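Local coordinates for chitooligosaccharide oxidase (Gibberella zeae, PDB 6Y0R), which oxidises the C1 hydroxyl of chitooligosaccharides to the corresponding lactones with a bicovalently bound FAD, passing the electrons to molecular oxygen to give hydrogen peroxide, at residues A34-D39 and A63-T68. Sequence-based numbering, arbitrary orientation.
Sequences AKVPTD and AIAVPT
Val66 N gives its proton to Pro37 O over 2.8 Å in a nearly straight bond, reaching the oxygen from above the carbonyl plane, 41° out of it. Two residues along, Asp39 N donates to Ile64 O at 3.0 Å, almost in line with that C=O. The two bonds flank Thr38 and Ala65, an antiparallel non-hydrogen-bonded pair whose CA atoms approach to 4.4 Å. Each accepting oxygen also has a CA-H beside it: Thr38 CA lies 3.2 Å from Ile64 O, and Ala65 CA adds a similar contact to Pro37 O. Past this bond a water lies between Asp39 O and Ile64 N, accepting from the latter at 2.9 Å and probably donating to the former.

Asp39 and Ile64 turn their side chains to the same face of the sheet. The Asp39 carboxylate, with CG anti to its own carbonyl carbon (chi1 -66°), lies against methyl groups: OD1 is 3.4 Å from Val66 CG2, and OD2 meets Ile64 CG2 at 3.5 Å. Helix 44-50 closes over this group, bringing Asp49 near OD2, a like-charge approach that could raise the pKa of one of the two acids. Thr38 and Ala65 occupy the other face, where Val36 sends CG1, anti to its backbone N (chi1 178°), to 3.9 Å from Ala65 CB; Leu31 of helix 26-33 touches both Val36 and Thr38. Further along, the Pro37 ring rests on the Val66 carbonyl, with CB and CG both close to its oxygen.

Strand 63-65 also bonds through its backbone to Met109 and Glu111 of the parallel strand 108-111. The arrangement is thus an antiparallel bridge by which the N-terminal segment adds a short, weakly bonded outer strand to the small mixed sheet of the PCMH-type FAD-binding domain.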
ATOM      1  N   ALA A  34     -24.886 -17.338  15.172  1.00 35.61           N
ATOM      2  CA  ALA A  34     -24.586 -16.003  15.742  1.00 33.61           C
ATOM      3  C   ALA A  34     -25.217 -14.890  14.895  1.00 31.81           C
ATOM      4  O   ALA A  34     -24.989 -13.707  15.256  1.00 36.72           O
ATOM      5  CB  ALA A  34     -23.092 -15.820  15.852  1.00 34.59           C
ATOM      6  N   LYS A  35     -25.962 -15.256  13.843  1.00 33.59           N
ATOM      7  CA  LYS A  35     -26.677 -14.328  12.927  1.00 36.76           C
ATOM      8  C   LYS A  35     -25.626 -13.450  12.245  1.00 35.17           C
ATOM      9  O   LYS A  35     -25.852 -12.219  12.092  1.00 33.95           O
ATOM     10  CB  LYS A  35     -27.707 -13.476  13.674  1.00 41.20           C
ATOM     11  CG  LYS A  35     -28.725 -14.268  14.490  1.00 46.65           C
ATOM     12  CD  LYS A  35     -29.749 -13.405  15.219  1.00 52.40           C
ATOM     13  CE  LYS A  35     -30.978 -14.193  15.644  1.00 57.18           C
ATOM     14  NZ  LYS A  35     -32.051 -13.323  16.188  1.00 59.27           N
ATOM     15  N   VAL A  36     -24.489 -14.058  11.908  1.00 31.37           N
ATOM     16  CA  VAL A  36     -23.472 -13.379  11.065  1.00 31.33           C
ATOM     17  C   VAL A  36     -23.778 -13.719   9.615  1.00 25.38           C
ATOM     18  O   VAL A  36     -23.789 -14.890   9.217  1.00 26.54           O
ATOM     19  CB  VAL A  36     -22.041 -13.769  11.484  1.00 28.16           C
ATOM     20  CG1 VAL A  36     -21.039 -13.095  10.557  1.00 29.72           C
ATOM     21  CG2 VAL A  36     -21.753 -13.397  12.922  1.00 28.34           C
ATOM     22  N   PRO A  37     -24.015 -12.721   8.721  1.00 24.69           N
ATOM     23  CA  PRO A  37     -24.217 -13.047   7.317  1.00 25.89           C
ATOM     24  C   PRO A  37     -22.981 -13.767   6.772  1.00 27.55           C
ATOM     25  O   PRO A  37     -21.864 -13.375   7.126  1.00 28.63           O
ATOM     26  CB  PRO A  37     -24.411 -11.690   6.605  1.00 27.20           C
ATOM     27  CG  PRO A  37     -24.647 -10.705   7.715  1.00 24.98           C
ATOM     28  CD  PRO A  37     -24.046 -11.281   8.987  1.00 25.25           C
ATOM     29  N   THR A  38     -23.172 -14.791   5.967  1.00 25.70           N
ATOM     30  CA  THR A  38     -22.071 -15.541   5.325  1.00 27.72           C
ATOM     31  C   THR A  38     -22.422 -15.858   3.872  1.00 30.27           C
ATOM     32  O   THR A  38     -23.634 -15.783   3.523  1.00 35.12           O
ATOM     33  CB  THR A  38     -21.719 -16.810   6.121  1.00 31.29           C
ATOM     34  OG1 THR A  38     -22.761 -17.762   5.917  1.00 33.68           O
ATOM     35  CG2 THR A  38     -21.522 -16.553   7.599  1.00 31.37           C
ATOM     36  N   ASP A  39     -21.408 -16.217   3.093  1.00 27.33           N
ATOM     37  CA  ASP A  39     -21.563 -16.640   1.685  1.00 28.04           C
ATOM     38  C   ASP A  39     -21.516 -18.169   1.656  1.00 30.70           C
ATOM     39  O   ASP A  39     -20.671 -18.741   2.307  1.00 30.39           O
ATOM     40  CB  ASP A  39     -20.453 -16.089   0.787  1.00 30.24           C
ATOM     41  CG  ASP A  39     -20.426 -14.581   0.616  1.00 31.25           C
ATOM     42  OD1 ASP A  39     -21.454 -13.956   0.734  1.00 30.81           O
ATOM     43  OD2 ASP A  39     -19.361 -14.072   0.360  1.00 27.52           O
ATOM     44  N   ALA A  63     -14.621 -20.240   5.269  1.00 22.95           N
ATOM     45  CA  ALA A  63     -15.890 -19.525   5.449  1.00 23.35           C
ATOM     46  C   ALA A  63     -15.642 -18.077   5.064  1.00 25.25           C
ATOM     47  O   ALA A  63     -14.491 -17.586   5.258  1.00 23.88           O
ATOM     48  CB  ALA A  63     -16.380 -19.643   6.873  1.00 25.42           C
ATOM     49  N   ILE A  64     -16.676 -17.425   4.555  1.00 23.96           N
ATOM     50  CA  ILE A  64     -16.611 -15.971   4.286  1.00 24.10           C
ATOM     51  C   ILE A  64     -17.734 -15.317   5.068  1.00 24.17           C
ATOM     52  O   ILE A  64     -18.922 -15.535   4.693  1.00 29.36           O
ATOM     53  CB  ILE A  64     -16.685 -15.676   2.780  1.00 22.84           C
ATOM     54  CG1 ILE A  64     -15.616 -16.407   1.980  1.00 22.20           C
ATOM     55  CG2 ILE A  64     -16.639 -14.177   2.571  1.00 22.46           C
ATOM     56  CD1 ILE A  64     -15.645 -16.145   0.479  1.00 21.24           C
ATOM     57  N   ALA A  65     -17.399 -14.562   6.103  1.00 22.61           N
ATOM     58  CA  ALA A  65     -18.359 -13.735   6.862  1.00 21.92           C
ATOM     59  C   ALA A  65     -18.498 -12.387   6.134  1.00 25.57           C
ATOM     60  O   ALA A  65     -17.465 -11.849   5.646  1.00 23.21           O
ATOM     61  CB  ALA A  65     -17.930 -13.537   8.289  1.00 25.29           C
ATOM     62  N   VAL A  66     -19.728 -11.867   6.034  1.00 24.69           N
ATOM     63  CA  VAL A  66     -20.019 -10.609   5.302  1.00 26.18           C
ATOM     64  C   VAL A  66     -20.777  -9.671   6.222  1.00 26.15           C
ATOM     65  O   VAL A  66     -21.950  -9.338   6.014  1.00 28.96           O
ATOM     66  CB  VAL A  66     -20.714 -10.852   3.959  1.00 27.98           C
ATOM     67  CG1 VAL A  66     -20.736  -9.556   3.170  1.00 30.00           C
ATOM     68  CG2 VAL A  66     -20.054 -11.932   3.128  1.00 29.17           C
ATOM     69  N   PRO A  67     -20.113  -9.166   7.272  1.00 24.05           N
ATOM     70  CA  PRO A  67     -20.779  -8.333   8.268  1.00 25.05           C
ATOM     71  C   PRO A  67     -21.140  -6.936   7.757  1.00 27.63           C
ATOM     72  O   PRO A  67     -20.416  -6.346   6.966  1.00 26.35           O
ATOM     73  CB  PRO A  67     -19.762  -8.211   9.402  1.00 24.06           C
ATOM     74  CG  PRO A  67     -18.414  -8.335   8.658  1.00 23.27           C
ATOM     75  CD  PRO A  67     -18.672  -9.341   7.563  1.00 22.97           C
ATOM     76  N   THR A  68     -22.259  -6.410   8.239  1.00 26.55           N
ATOM     77  CA  THR A  68     -22.643  -4.983   8.043  1.00 24.46           C
ATOM     78  C   THR A  68     -22.541  -4.162   9.326  1.00 26.22           C
ATOM     79  O   THR A  68     -22.680  -2.923   9.220  1.00 27.88           O
ATOM     80  CB  THR A  68     -24.056  -4.905   7.465  1.00 28.50           C
ATOM     81  OG1 THR A  68     -24.953  -5.329   8.497  1.00 29.42           O
ATOM     82  CG2 THR A  68     -24.227  -5.791   6.258  1.00 29.21           C
TER
HETATM   83  O   HOH W   1     -19.115 -19.008   4.534  1.00 29.65           O